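Local coordinates for protein probable fimbrial chaperone YadV (PDB 5GHU) that probably acts as a periplasmic chaperone of the chaperone-usher pathway, assisting the folding of fimbrial subunits for assembly into fimbriae, at residues Leu31-Ser35 with Pro57-Ile62; Trp36-Asp41 with Arg115-Leu120; Thr50-Thr54 with Ala76-Leu80; Pro81-Glu85 with Pro124-Lys128; Lys119-Arg123 with Tyr159-Phe163. One frame throughout, in Å; residues are numbered along the deposited sequence.

Contacts 1 to 4 lie in the N-terminal immunoglobulin-like domain and are partly buried; contact 5 sits between the two domains. Contact 1 is a regular antiparallel strand pair carried by backbone hydrogen bonds, with Leu31, Val33 and Ile62 facing the interior and Gln34, Val59 and Arg61 outward. Contact 2 continues along strand 31-38 but reaches strand 114-123 over an intervening strand, through arginine and carboxylate side chains at the surface and a small leucine contact inside. Contact 3 sets a strand start against a loop and contact 4 joins two loops, both through prolines and leucines without a direct hydrogen bond. Contact 5, also on strand 114-123, mixes an aromatic pair with weak polar touches.

Contact 1: Leu31-Ser35 with Pro57-Ile62; sequences LLVQS and PPVSRI
Val33 O is gripped by two donors, Ser60 N across the strands and a water, and the CA-H of Val59 approaches it as well. The bond from Ser60 N to Val33 O measures 2.9 Å. The water also donates to Pro57 O and accepts from the hydroxyls Ser35 OG and Ser60 OG, giving it four partners. Ser60 OG stands between its own backbone N and carbonyl carbon (chi1 38°), which turns it to this water. The return bond of the pair, Val33 N to Ser60 O, is the shortest at 2.7 Å. Leu31 and Ile62 form the next hydrogen-bonded pair, while Ser35 N to Pro58 O, 2.9 Å, closes the other end. With an angle of 146° between the directions of their segments here, strands 31-38 and 53-62 are antiparallel neighbours in the immunoglobulin-like fold of the PapD N-terminal domain.

Side chains alternate accordingly. Val33 and Ile62 face inward, toward Leu23 of strand 19-25, and Val33 CG2 meets the tip of the isoleucine, Ile62 CD1, at 3.7 Å. On the other face, Gln34 and Val59 run side by side, with Gln34 CG 3.7 Å from Val59 CG2. Leu32 likewise lies alongside Arg61, its methyl Leu32 CD2 reaching Arg61 NH1 and Arg61 CB, each at 4.0 Å.

Contact 2: Trp36-Asp41 with Arg115-Leu120; sequences WLDTGD and RTRIKL
Arg115 and Asp41 form a two-pronged salt bridge, met end-on by the guanidinium. Arg115 NH2 donates to Asp41 OD1 over 2.9 Å, nearly straight at 169° and in the guanidinium plane. Arg115 NH1 reaches Asp41 OD2 at 3.2 Å; both oxygens are approached on their syn sides, though the two flat groups are turned 42° apart. An all-extended chain from CG to NE gives Arg115 this reach. A second acid stands close without bridging: Asp38 OD2 is 4.0 Å from Arg115 NH2, which also bonds Asn91.

Among the hydrogen bonds outside the salt bridge, Trp36 NE1 donates within its ring plane to Asp38 OD2 at 2.9 Å, striking the carboxylate from above its plane. Arg117 NH1 gives a weak bond to Gly40 O, 3.2 Å, and the same guanidinium makes a cation-pi contact with Trp89.

Packing is sparser. The indole brings Trp36 CZ2 obliquely to within 4.1 Å of Arg115 NH2. On the inward face the side chains of Leu37 and Leu120 cross at about a right angle, Leu37 CD2 4.0 Å from Leu120 CD1. Losing the indole, for instance to a leucine here, would probably leave Asp38 held mainly by weak bonds at OD1 and take away the oblique cover of Arg115.

The strand axes are 9.0 Å apart, with strand 86-95 between them in the sheet, hence the long side chains. Asp41 is poorly ordered, at the edge of an unmodelled loop. One bridge with further opposite charges nearby suggests a mainly electrostatic attraction at this surface of the immunoglobulin-like domain.

Contact 3: Thr50-Thr54 with Ala76-Leu80; sequences TVPFT and ASTSL
Pro52 and Leu80 supply the main apolar touch, the proline ring crossing the leucine obliquely with Pro52 CG 4.1 Å from Leu80 CG. The same leucine extends one methyl, Leu80 CD1, to Phe53 CZ at 4.1 Å, the two side chains crossing at about a right angle. Leu80 thus bridges the exposed loop and an aromatic group inside the immunoglobulin-like domain, where Phe53 meets Phe88 and Tyr12 edge-to-face.

Contacts between carbon and oxygen form the second class. Ser77 OG, which is hydrogen-bonded with Thr75 OG1, sits 3.4 Å from Pro52 CA and touches Pro52 CB as well. Thr78 O lies 3.6 Å from Pro52 CB.

Hydrogen bonds stay on each side. Pro52 centres an inverse gamma turn, closed by a weak bond from Phe53 N to Val51 O of 2.9 Å, just where strand 53-62 begins; Leu80 N bonds the side-chain hydroxyl of Tyr74. Since no hydrogen bond spans the two segments, they meet by van der Waals fit alone, and the packing of the proline ring against Ser77, Thr78 and Leu80 adds to the backbone bond that Pro52 makes with Thr75 just before the loop segment.

Contact 4: Pro81-Glu85 with Pro124-Lys128; sequences PKDRE and PDGLK
Pro124 and Leu127 lodge against the backbone of Pro81-Glu85, joining two loops at one end of the N-terminal immunoglobulin-like domain: the one leading into strand 86-95 and the one leaving strand 114-123 toward the second domain. Pro124, with the most surface buried here, presents its ring carbons to three carbonyl oxygens. Pro124 CG lies 3.3 Å from Pro81 O, and Pro124 CB 3.5 Å from Lys82 O. Arg84 O meets both Pro124 CG and Pro124 CD, each at 3.3 Å. The ring is therefore cupped by the bend of the opposite loop, although none of these approaches is a hydrogen bond.

Leu127 covers the next part of that bend. Its first torsion (chi1 -61°) sets CG beside the backbone N, and from there the branch reaches over the peptide between Asp83 and Arg84, Leu127 CD2 lying 3.6 Å from Asp83 C. The other methyl, Leu127 CD1, is 4.3 Å from Glu85 CG. The carboxylate of Glu85 is engaged by the salt bridge with Arg123 and by Tyr160 N, which ties this loop to the neighbouring domain.

Asp83 takes Arg84 NE and Arg84 NH2 side-on, one nitrogen to each oxygen, which fixes the orientation of the guanidinium. Lys82, third in buried surface, contributes mainly its backbone: a water donates to Lys82 O at 2.9 Å and to Asp125 O at 2.8 Å.

Contact 5: Lys119-Arg123 with Tyr159-Phe163; sequences KLFYR and YYVSF
Phe121 and Tyr160 make the close part of this interdomain contact. Phe121 CE1 comes within 3.6 Å of Tyr160 CB, and Phe121 CD1 within 3.7 Å of Tyr160 CD1. The ring centres are 5.5 Å apart and the planes meet obliquely, at 50°. The Phe121 ring projects from strand 114-123 toward the second domain, where Phe121 CZ also touches Ser162 OG at 3.7 Å. Without that ring, as with an alanine here, Tyr160 is likely to lose its aromatic neighbour on this strand, and a gap would open beside Ser162.

The flanks are looser. Lys119, extended beyond CG, gives a weak hydrogen bond from Lys119 NZ to Ser162 OG, 3.2 Å. At the other end, Arg123 NE lies at the edge of the Tyr159 ring, 3.8 Å from Tyr159 CE1, with the guanidinium nearly perpendicular to the ring at 87°. The strong partners of that guanidinium are Glu85, at NE, and Asp211, at NH2.

Between these two segments the nearest CA atoms are 8.2 Å or more apart, and side chains do the touching at this junction of the two immunoglobulin-like domains. Arg9 packs on Phe121 and Ser162. As in PapD relatives, where an arginine-lysine pair in the interdomain cleft binds the C-terminal carboxylate of the pilin, Lys119 with Arg9 nearby probably serves that role; the weakness of its bond to Ser162 is consistent with a lysine able to exchange partners.

Contact 1: Leu31-Ser35 with Pro57-Ile62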
# COMPACT_ATOMS: atom_id res chain seq x y z
N LEU A 31 15.02 14.91 16.37
CA LEU A 31 14.65 13.52 16.66
C LEU A 31 15.70 12.55 16.11
O LEU A 31 16.34 12.84 15.11
CB LEU A 31 13.29 13.19 16.04
CG LEU A 31 11.99 13.77 16.60
CD1 LEU A 31 12.14 15.18 16.98
CD2 LEU A 31 10.85 13.66 15.59
N LEU A 32 15.88 11.42 16.79
CA LEU A 32 16.60 10.28 16.23
C LEU A 32 15.59 9.52 15.41
O LEU A 32 14.51 9.26 15.90
CB LEU A 32 17.19 9.38 17.33
CG LEU A 32 18.13 10.26 18.13
CD1 LEU A 32 18.66 9.53 19.37
CD2 LEU A 32 19.26 10.73 17.23
N VAL A 33 15.93 9.19 14.16
CA VAL A 33 14.99 8.52 13.28
C VAL A 33 15.57 7.28 12.62
O VAL A 33 16.62 7.32 11.99
CB VAL A 33 14.54 9.51 12.18
CG1 VAL A 33 13.49 8.85 11.25
CG2 VAL A 33 14.03 10.79 12.85
N GLN A 34 14.87 6.16 12.75
CA GLN A 34 15.30 4.91 12.14
C GLN A 34 14.43 4.62 10.93
O GLN A 34 13.22 4.79 11.01
CB GLN A 34 15.19 3.73 13.11
CG GLN A 34 16.13 3.80 14.24
CD GLN A 34 16.11 2.51 15.00
OE1 GLN A 34 15.56 2.44 16.10
NE2 GLN A 34 16.74 1.50 14.45
N SER A 35 15.06 4.15 9.86
CA SER A 35 14.39 3.84 8.61
C SER A 35 14.75 2.41 8.24
O SER A 35 15.93 2.05 8.28
CB SER A 35 14.83 4.78 7.47
OG SER A 35 14.62 6.13 7.83
N PRO A 57 20.68 6.50 5.28
CA PRO A 57 21.21 5.98 6.54
C PRO A 57 20.11 5.30 7.35
O PRO A 57 18.98 5.78 7.42
CB PRO A 57 21.74 7.24 7.23
CG PRO A 57 20.88 8.34 6.69
CD PRO A 57 20.56 7.97 5.29
N PRO A 58 20.43 4.19 8.01
CA PRO A 58 19.41 3.49 8.78
C PRO A 58 19.02 4.25 10.04
O PRO A 58 17.90 4.09 10.53
CB PRO A 58 20.09 2.16 9.12
CG PRO A 58 21.53 2.48 9.10
CD PRO A 58 21.70 3.46 7.99
N VAL A 59 19.94 5.06 10.56
CA VAL A 59 19.64 5.94 11.68
C VAL A 59 20.15 7.33 11.38
O VAL A 59 21.28 7.51 10.91
CB VAL A 59 20.26 5.45 13.00
CG1 VAL A 59 19.92 6.44 14.08
CG2 VAL A 59 19.73 4.09 13.35
N SER A 60 19.31 8.33 11.58
CA SER A 60 19.78 9.69 11.44
C SER A 60 19.21 10.59 12.51
O SER A 60 18.19 10.28 13.13
CB SER A 60 19.44 10.23 10.04
OG SER A 60 18.18 9.80 9.61
N ARG A 61 19.92 11.70 12.76
CA ARG A 61 19.40 12.78 13.58
C ARG A 61 18.85 13.86 12.64
O ARG A 61 19.60 14.42 11.85
CB ARG A 61 20.50 13.36 14.49
CG ARG A 61 20.03 14.46 15.40
CD ARG A 61 21.02 14.72 16.56
NE ARG A 61 22.42 14.60 16.16
CZ ARG A 61 23.22 13.58 16.50
NH1 ARG A 61 22.75 12.59 17.24
NH2 ARG A 61 24.48 13.55 16.09
N ILE A 62 17.56 14.14 12.76
CA ILE A 62 16.89 15.15 11.93
C ILE A 62 16.47 16.31 12.81
O ILE A 62 15.60 16.15 13.68
CB ILE A 62 15.68 14.59 11.22
CG1 ILE A 62 15.99 13.25 10.55
CG2 ILE A 62 15.19 15.63 10.19
CD1 ILE A 62 14.80 12.60 9.77
O HOH W 1 16.95 7.13 9.11

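Contact 2: Trp36-Asp41 with Arg115-Leu120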
# COMPACT_ATOMS: atom_id res chain seq x y z
N TRP A 36 13.77 1.60 7.85
CA TRP A 36 14.09 0.28 7.35
C TRP A 36 12.97 -0.29 6.52
O TRP A 36 11.82 0.20 6.55
CB TRP A 36 14.43 -0.67 8.52
CG TRP A 36 13.20 -1.15 9.33
CD1 TRP A 36 12.47 -2.29 9.11
CD2 TRP A 36 12.61 -0.51 10.47
NE1 TRP A 36 11.45 -2.39 10.03
CE2 TRP A 36 11.52 -1.33 10.89
CE3 TRP A 36 12.88 0.66 11.19
CZ2 TRP A 36 10.70 -0.99 11.96
CZ3 TRP A 36 12.08 0.98 12.27
CH2 TRP A 36 11.01 0.14 12.66
N LEU A 37 13.29 -1.36 5.78
CA LEU A 37 12.31 -2.12 5.02
C LEU A 37 12.08 -3.49 5.65
O LEU A 37 13.03 -4.19 6.04
CB LEU A 37 12.76 -2.29 3.57
CG LEU A 37 12.64 -1.00 2.74
CD1 LEU A 37 13.65 -0.96 1.61
CD2 LEU A 37 11.27 -0.91 2.19
N ASP A 38 10.82 -3.89 5.73
CA ASP A 38 10.52 -5.28 6.08
C ASP A 38 9.26 -5.81 5.37
O ASP A 38 8.78 -5.18 4.42
CB ASP A 38 10.43 -5.44 7.62
CG ASP A 38 9.28 -4.66 8.25
OD1 ASP A 38 8.28 -4.35 7.59
OD2 ASP A 38 9.39 -4.37 9.47
N THR A 39 8.72 -6.96 5.79
CA THR A 39 7.64 -7.56 5.03
C THR A 39 6.26 -7.27 5.60
O THR A 39 5.25 -7.67 5.03
CB THR A 39 7.81 -9.07 4.91
OG1 THR A 39 7.93 -9.60 6.22
CG2 THR A 39 9.08 -9.39 4.13
N GLY A 40 6.20 -6.55 6.72
CA GLY A 40 4.92 -6.06 7.19
C GLY A 40 4.50 -6.60 8.54
O GLY A 40 3.31 -6.55 8.89
N ASP A 41 5.50 -7.09 9.27
CA ASP A 41 5.41 -7.64 10.64
C ASP A 41 4.93 -9.07 10.61
O ASP A 41 5.75 -9.98 10.67
CB ASP A 41 4.50 -6.79 11.55
CG ASP A 41 5.24 -5.61 12.20
OD1 ASP A 41 6.40 -5.33 11.85
OD2 ASP A 41 4.65 -4.95 13.08
N ARG A 115 6.04 5.19 15.31
CA ARG A 115 6.39 4.48 14.11
C ARG A 115 5.33 4.66 13.03
O ARG A 115 4.13 4.54 13.30
CB ARG A 115 6.55 2.99 14.41
CG ARG A 115 6.70 2.13 13.19
CD ARG A 115 6.15 0.74 13.53
NE ARG A 115 6.62 -0.27 12.63
CZ ARG A 115 6.39 -1.56 12.77
NH1 ARG A 115 5.67 -1.98 13.78
NH2 ARG A 115 6.84 -2.43 11.88
N THR A 116 5.78 4.90 11.79
CA THR A 116 4.88 5.01 10.66
C THR A 116 5.41 4.10 9.56
O THR A 116 6.60 3.85 9.48
CB THR A 116 4.79 6.47 10.15
OG1 THR A 116 4.04 7.24 11.11
CG2 THR A 116 4.07 6.55 8.82
N ARG A 117 4.52 3.55 8.74
CA ARG A 117 4.92 2.64 7.66
C ARG A 117 4.17 3.04 6.40
O ARG A 117 2.99 3.35 6.49
CB ARG A 117 4.58 1.18 7.96
CG ARG A 117 5.16 0.57 9.21
CD ARG A 117 4.74 -0.89 9.33
NE ARG A 117 3.36 -1.06 8.89
CZ ARG A 117 2.77 -2.25 8.72
NH1 ARG A 117 3.46 -3.36 8.95
NH2 ARG A 117 1.51 -2.31 8.31
N ILE A 118 4.81 2.95 5.23
CA ILE A 118 4.13 3.04 3.93
C ILE A 118 4.57 1.89 3.06
O ILE A 118 5.59 1.27 3.31
CB ILE A 118 4.43 4.36 3.15
CG1 ILE A 118 5.91 4.48 2.80
CG2 ILE A 118 3.91 5.57 3.90
CD1 ILE A 118 6.22 5.73 1.97
N LYS A 119 3.76 1.57 2.05
CA LYS A 119 4.09 0.44 1.16
C LYS A 119 5.15 0.81 0.14
O LYS A 119 5.17 1.92 -0.41
CB LYS A 119 2.85 -0.00 0.40
CG LYS A 119 1.79 -0.60 1.33
CD LYS A 119 0.45 -0.72 0.52
CE LYS A 119 -0.78 -1.04 1.38
NZ LYS A 119 -2.05 -0.88 0.58
N LEU A 120 6.01 -0.17 -0.11
CA LEU A 120 6.95 -0.10 -1.25
C LEU A 120 6.57 -1.21 -2.22
O LEU A 120 6.45 -2.38 -1.84
CB LEU A 120 8.40 -0.25 -0.80
CG LEU A 120 9.39 -0.25 -1.98
CD1 LEU A 120 10.73 0.43 -1.54
CD2 LEU A 120 9.67 -1.66 -2.48

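Contact 3: Thr50-Thr54 with Ala76-Leu80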
# COMPACT_ATOMS: atom_id res chain seq x y z
N THR A 50 16.06 -12.30 4.47
CA THR A 50 14.77 -11.70 4.79
C THR A 50 14.31 -10.71 3.71
O THR A 50 13.59 -11.10 2.79
CB THR A 50 14.81 -10.99 6.15
OG1 THR A 50 16.00 -10.21 6.25
CG2 THR A 50 14.79 -12.02 7.28
N VAL A 51 14.69 -9.44 3.81
CA VAL A 51 14.33 -8.51 2.73
C VAL A 51 15.56 -8.06 1.98
O VAL A 51 16.54 -7.64 2.58
CB VAL A 51 13.55 -7.28 3.24
CG1 VAL A 51 12.28 -7.71 3.94
CG2 VAL A 51 14.41 -6.44 4.15
N PRO A 52 15.52 -8.16 0.64
CA PRO A 52 16.73 -7.89 -0.15
C PRO A 52 16.88 -6.40 -0.44
O PRO A 52 17.03 -6.01 -1.58
CB PRO A 52 16.49 -8.68 -1.45
CG PRO A 52 14.94 -8.68 -1.60
CD PRO A 52 14.43 -8.76 -0.15
N PHE A 53 16.80 -5.57 0.60
CA PHE A 53 16.97 -4.13 0.43
C PHE A 53 17.85 -3.58 1.56
O PHE A 53 17.92 -4.17 2.63
CB PHE A 53 15.64 -3.39 0.46
CG PHE A 53 14.73 -3.71 -0.70
CD1 PHE A 53 13.86 -4.79 -0.61
CD2 PHE A 53 14.75 -2.95 -1.87
CE1 PHE A 53 13.01 -5.12 -1.66
CE2 PHE A 53 13.89 -3.26 -2.93
CZ PHE A 53 13.02 -4.34 -2.81
N THR A 54 18.50 -2.46 1.31
CA THR A 54 19.08 -1.65 2.39
C THR A 54 18.40 -0.27 2.37
O THR A 54 17.84 0.14 1.34
CB THR A 54 20.59 -1.50 2.24
OG1 THR A 54 20.91 -0.94 0.97
CG2 THR A 54 21.29 -2.84 2.35
N ALA A 76 19.29 -7.92 -4.10
CA ALA A 76 19.16 -9.25 -4.72
C ALA A 76 19.80 -10.34 -3.88
O ALA A 76 20.28 -11.34 -4.42
CB ALA A 76 19.76 -9.25 -6.12
N SER A 77 19.83 -10.15 -2.57
CA SER A 77 20.34 -11.20 -1.70
C SER A 77 19.40 -12.41 -1.81
O SER A 77 19.82 -13.56 -1.67
CB SER A 77 20.46 -10.71 -0.26
OG SER A 77 19.26 -10.13 0.19
N THR A 78 18.13 -12.09 -2.02
CA THR A 78 17.09 -13.03 -2.39
C THR A 78 16.54 -12.55 -3.72
O THR A 78 16.41 -11.35 -3.92
CB THR A 78 15.91 -13.06 -1.40
OG1 THR A 78 16.40 -13.13 -0.06
CG2 THR A 78 14.99 -14.23 -1.70
N SER A 79 16.20 -13.46 -4.61
CA SER A 79 15.68 -13.03 -5.90
C SER A 79 14.19 -12.83 -5.80
O SER A 79 13.49 -13.68 -5.27
CB SER A 79 16.00 -14.04 -6.99
OG SER A 79 15.62 -15.32 -6.54
N LEU A 80 13.71 -11.69 -6.25
CA LEU A 80 12.27 -11.50 -6.24
C LEU A 80 11.67 -11.99 -7.56
O LEU A 80 12.37 -12.05 -8.59
CB LEU A 80 11.95 -10.00 -6.05
CG LEU A 80 12.32 -9.45 -4.68
CD1 LEU A 80 12.20 -7.96 -4.61
CD2 LEU A 80 11.48 -10.04 -3.56

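Contact 4: Pro81-Glu85 with Pro124-Lys128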
# COMPACT_ATOMS: atom_id res chain seq x y z
N PRO A 81 10.36 -12.28 -7.57
CA PRO A 81 9.76 -12.77 -8.82
C PRO A 81 9.85 -11.76 -9.90
O PRO A 81 9.79 -10.55 -9.60
CB PRO A 81 8.28 -13.00 -8.46
CG PRO A 81 8.13 -12.61 -7.10
CD PRO A 81 9.45 -12.44 -6.43
N LYS A 82 9.99 -12.21 -11.14
CA LYS A 82 10.02 -11.27 -12.23
C LYS A 82 8.72 -11.15 -13.00
O LYS A 82 8.61 -10.35 -13.94
CB LYS A 82 11.17 -11.64 -13.19
CG LYS A 82 12.53 -11.52 -12.53
CD LYS A 82 13.67 -11.60 -13.56
CE LYS A 82 15.03 -11.60 -12.88
NZ LYS A 82 16.13 -11.64 -13.88
N ASP A 83 7.69 -11.89 -12.56
CA ASP A 83 6.43 -11.88 -13.30
C ASP A 83 5.30 -11.18 -12.57
O ASP A 83 4.18 -11.24 -13.04
CB ASP A 83 5.96 -13.31 -13.57
CG ASP A 83 5.68 -14.08 -12.31
OD1 ASP A 83 6.00 -13.67 -11.16
OD2 ASP A 83 5.10 -15.20 -12.46
N ARG A 84 5.64 -10.46 -11.51
CA ARG A 84 4.59 -9.78 -10.73
C ARG A 84 5.25 -8.86 -9.77
O ARG A 84 6.42 -9.01 -9.47
CB ARG A 84 3.74 -10.82 -9.97
CG ARG A 84 4.50 -11.52 -8.82
CD ARG A 84 3.70 -12.76 -8.37
NE ARG A 84 3.78 -13.81 -9.37
CZ ARG A 84 2.98 -14.88 -9.39
NH1 ARG A 84 2.04 -15.01 -8.46
NH2 ARG A 84 3.13 -15.80 -10.34
N GLU A 85 4.50 -7.89 -9.27
CA GLU A 85 4.99 -7.02 -8.20
C GLU A 85 5.15 -7.79 -6.89
O GLU A 85 4.50 -8.84 -6.63
CB GLU A 85 3.97 -5.91 -7.94
CG GLU A 85 3.93 -4.87 -9.08
CD GLU A 85 3.05 -3.69 -8.66
OE1 GLU A 85 2.00 -3.83 -7.94
OE2 GLU A 85 3.44 -2.57 -9.06
N PRO A 124 8.96 -5.36 -11.29
CA PRO A 124 9.80 -5.79 -12.42
C PRO A 124 9.40 -5.05 -13.69
O PRO A 124 8.22 -4.84 -13.93
CB PRO A 124 9.51 -7.29 -12.54
CG PRO A 124 9.02 -7.69 -11.11
CD PRO A 124 8.22 -6.48 -10.65
N ASP A 125 10.40 -4.71 -14.49
CA ASP A 125 10.11 -4.08 -15.78
C ASP A 125 9.40 -5.08 -16.68
O ASP A 125 9.67 -6.30 -16.60
CB ASP A 125 11.42 -3.70 -16.46
CG ASP A 125 12.11 -2.48 -15.88
OD1 ASP A 125 11.76 -1.97 -14.83
OD2 ASP A 125 13.00 -1.97 -16.54
N GLY A 126 8.58 -4.57 -17.59
CA GLY A 126 7.99 -5.37 -18.63
C GLY A 126 6.73 -6.14 -18.29
O GLY A 126 6.35 -7.02 -19.07
N LEU A 127 6.08 -5.79 -17.20
CA LEU A 127 4.82 -6.47 -16.90
C LEU A 127 3.72 -6.08 -17.87
O LEU A 127 3.69 -4.94 -18.39
CB LEU A 127 4.37 -6.15 -15.49
CG LEU A 127 5.35 -6.61 -14.38
CD1 LEU A 127 4.81 -6.15 -13.05
CD2 LEU A 127 5.46 -8.12 -14.37
N LYS A 128 2.84 -7.04 -18.15
CA LYS A 128 1.72 -6.81 -19.04
C LYS A 128 0.78 -5.75 -18.47
O LYS A 128 0.46 -5.77 -17.29
CB LYS A 128 0.94 -8.13 -19.20
CG LYS A 128 -0.27 -8.02 -20.09
CD LYS A 128 -1.09 -9.30 -20.02
CE LYS A 128 -2.30 -9.22 -20.96
NZ LYS A 128 -3.21 -8.10 -20.59
O HOH W 2 8.47 -8.85 -16.43

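Contact 5: Lys119-Arg123 with Tyr159-Phe163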
# COMPACT_ATOMS: atom_id res chain seq x y z
N LYS A 119 3.76 1.57 2.05
CA LYS A 119 4.09 0.44 1.16
C LYS A 119 5.15 0.81 0.14
O LYS A 119 5.17 1.92 -0.41
CB LYS A 119 2.85 -0.00 0.40
CG LYS A 119 1.79 -0.60 1.33
CD LYS A 119 0.45 -0.72 0.52
CE LYS A 119 -0.78 -1.04 1.38
NZ LYS A 119 -2.05 -0.88 0.58
N LEU A 120 6.01 -0.17 -0.11
CA LEU A 120 6.95 -0.10 -1.25
C LEU A 120 6.57 -1.21 -2.22
O LEU A 120 6.45 -2.38 -1.84
CB LEU A 120 8.40 -0.25 -0.80
CG LEU A 120 9.39 -0.25 -1.98
CD1 LEU A 120 10.73 0.43 -1.54
CD2 LEU A 120 9.67 -1.66 -2.48
N PHE A 121 6.32 -0.87 -3.48
CA PHE A 121 6.01 -1.89 -4.47
C PHE A 121 7.20 -2.08 -5.36
O PHE A 121 7.61 -1.12 -6.06
CB PHE A 121 4.78 -1.49 -5.33
CG PHE A 121 3.52 -1.33 -4.53
CD1 PHE A 121 2.77 -2.42 -4.22
CD2 PHE A 121 3.09 -0.07 -4.07
CE1 PHE A 121 1.57 -2.30 -3.47
CE2 PHE A 121 1.90 0.05 -3.25
CZ PHE A 121 1.15 -1.05 -2.99
N TYR A 122 7.76 -3.28 -5.32
CA TYR A 122 8.85 -3.65 -6.23
C TYR A 122 8.23 -4.12 -7.55
O TYR A 122 7.44 -5.09 -7.57
CB TYR A 122 9.72 -4.74 -5.59
CG TYR A 122 10.89 -5.08 -6.49
CD1 TYR A 122 12.04 -4.31 -6.46
CD2 TYR A 122 10.84 -6.20 -7.31
CE1 TYR A 122 13.14 -4.67 -7.26
CE2 TYR A 122 11.93 -6.57 -8.08
CZ TYR A 122 13.05 -5.79 -8.07
OH TYR A 122 14.15 -6.17 -8.85
N ARG A 123 8.56 -3.41 -8.66
CA ARG A 123 7.88 -3.63 -9.93
C ARG A 123 8.92 -4.06 -10.97
O ARG A 123 9.67 -3.24 -11.49
CB ARG A 123 7.17 -2.36 -10.39
CG ARG A 123 6.38 -2.59 -11.67
CD ARG A 123 5.65 -1.30 -12.10
NE ARG A 123 4.60 -1.12 -11.08
CZ ARG A 123 4.06 0.06 -10.83
NH1 ARG A 123 4.38 1.13 -11.58
NH2 ARG A 123 3.16 0.19 -9.85
N TYR A 159 -0.17 -6.83 -10.92
CA TYR A 159 -0.06 -5.67 -10.04
C TYR A 159 -0.92 -5.80 -8.80
O TYR A 159 -2.03 -6.37 -8.85
CB TYR A 159 -0.52 -4.39 -10.77
CG TYR A 159 0.23 -4.13 -12.05
CD1 TYR A 159 1.54 -3.64 -11.98
CD2 TYR A 159 -0.36 -4.36 -13.30
CE1 TYR A 159 2.26 -3.36 -13.16
CE2 TYR A 159 0.35 -4.05 -14.51
CZ TYR A 159 1.65 -3.56 -14.39
OH TYR A 159 2.44 -3.28 -15.52
N TYR A 160 -0.40 -5.30 -7.69
CA TYR A 160 -1.29 -5.08 -6.54
C TYR A 160 -2.36 -4.08 -6.90
O TYR A 160 -2.12 -3.10 -7.67
CB TYR A 160 -0.52 -4.54 -5.31
CG TYR A 160 0.37 -5.56 -4.70
CD1 TYR A 160 1.63 -5.84 -5.21
CD2 TYR A 160 -0.09 -6.32 -3.66
CE1 TYR A 160 2.43 -6.83 -4.65
CE2 TYR A 160 0.74 -7.34 -3.08
CZ TYR A 160 1.99 -7.55 -3.61
OH TYR A 160 2.76 -8.56 -3.06
N VAL A 161 -3.52 -4.27 -6.27
CA VAL A 161 -4.53 -3.19 -6.22
C VAL A 161 -4.79 -2.84 -4.77
O VAL A 161 -5.02 -3.71 -3.92
CB VAL A 161 -5.86 -3.56 -6.91
CG1 VAL A 161 -6.91 -2.42 -6.72
CG2 VAL A 161 -5.63 -3.79 -8.43
N SER A 162 -4.73 -1.51 -4.49
CA SER A 162 -4.93 -0.97 -3.13
C SER A 162 -6.12 -0.02 -3.18
O SER A 162 -6.32 0.63 -4.21
CB SER A 162 -3.70 -0.15 -2.69
OG SER A 162 -2.51 -0.98 -2.60
N PHE A 163 -6.87 0.06 -2.09
CA PHE A 163 -8.06 0.93 -2.09
C PHE A 163 -8.06 1.94 -0.95
O PHE A 163 -7.58 1.65 0.16
CB PHE A 163 -9.35 0.08 -1.89
CG PHE A 163 -9.54 -1.03 -2.90
CD1 PHE A 163 -9.00 -2.28 -2.66
CD2 PHE A 163 -10.21 -0.80 -4.08
CE1 PHE A 163 -9.16 -3.34 -3.61
CE2 PHE A 163 -10.44 -1.82 -5.02
CZ PHE A 163 -9.92 -3.12 -4.77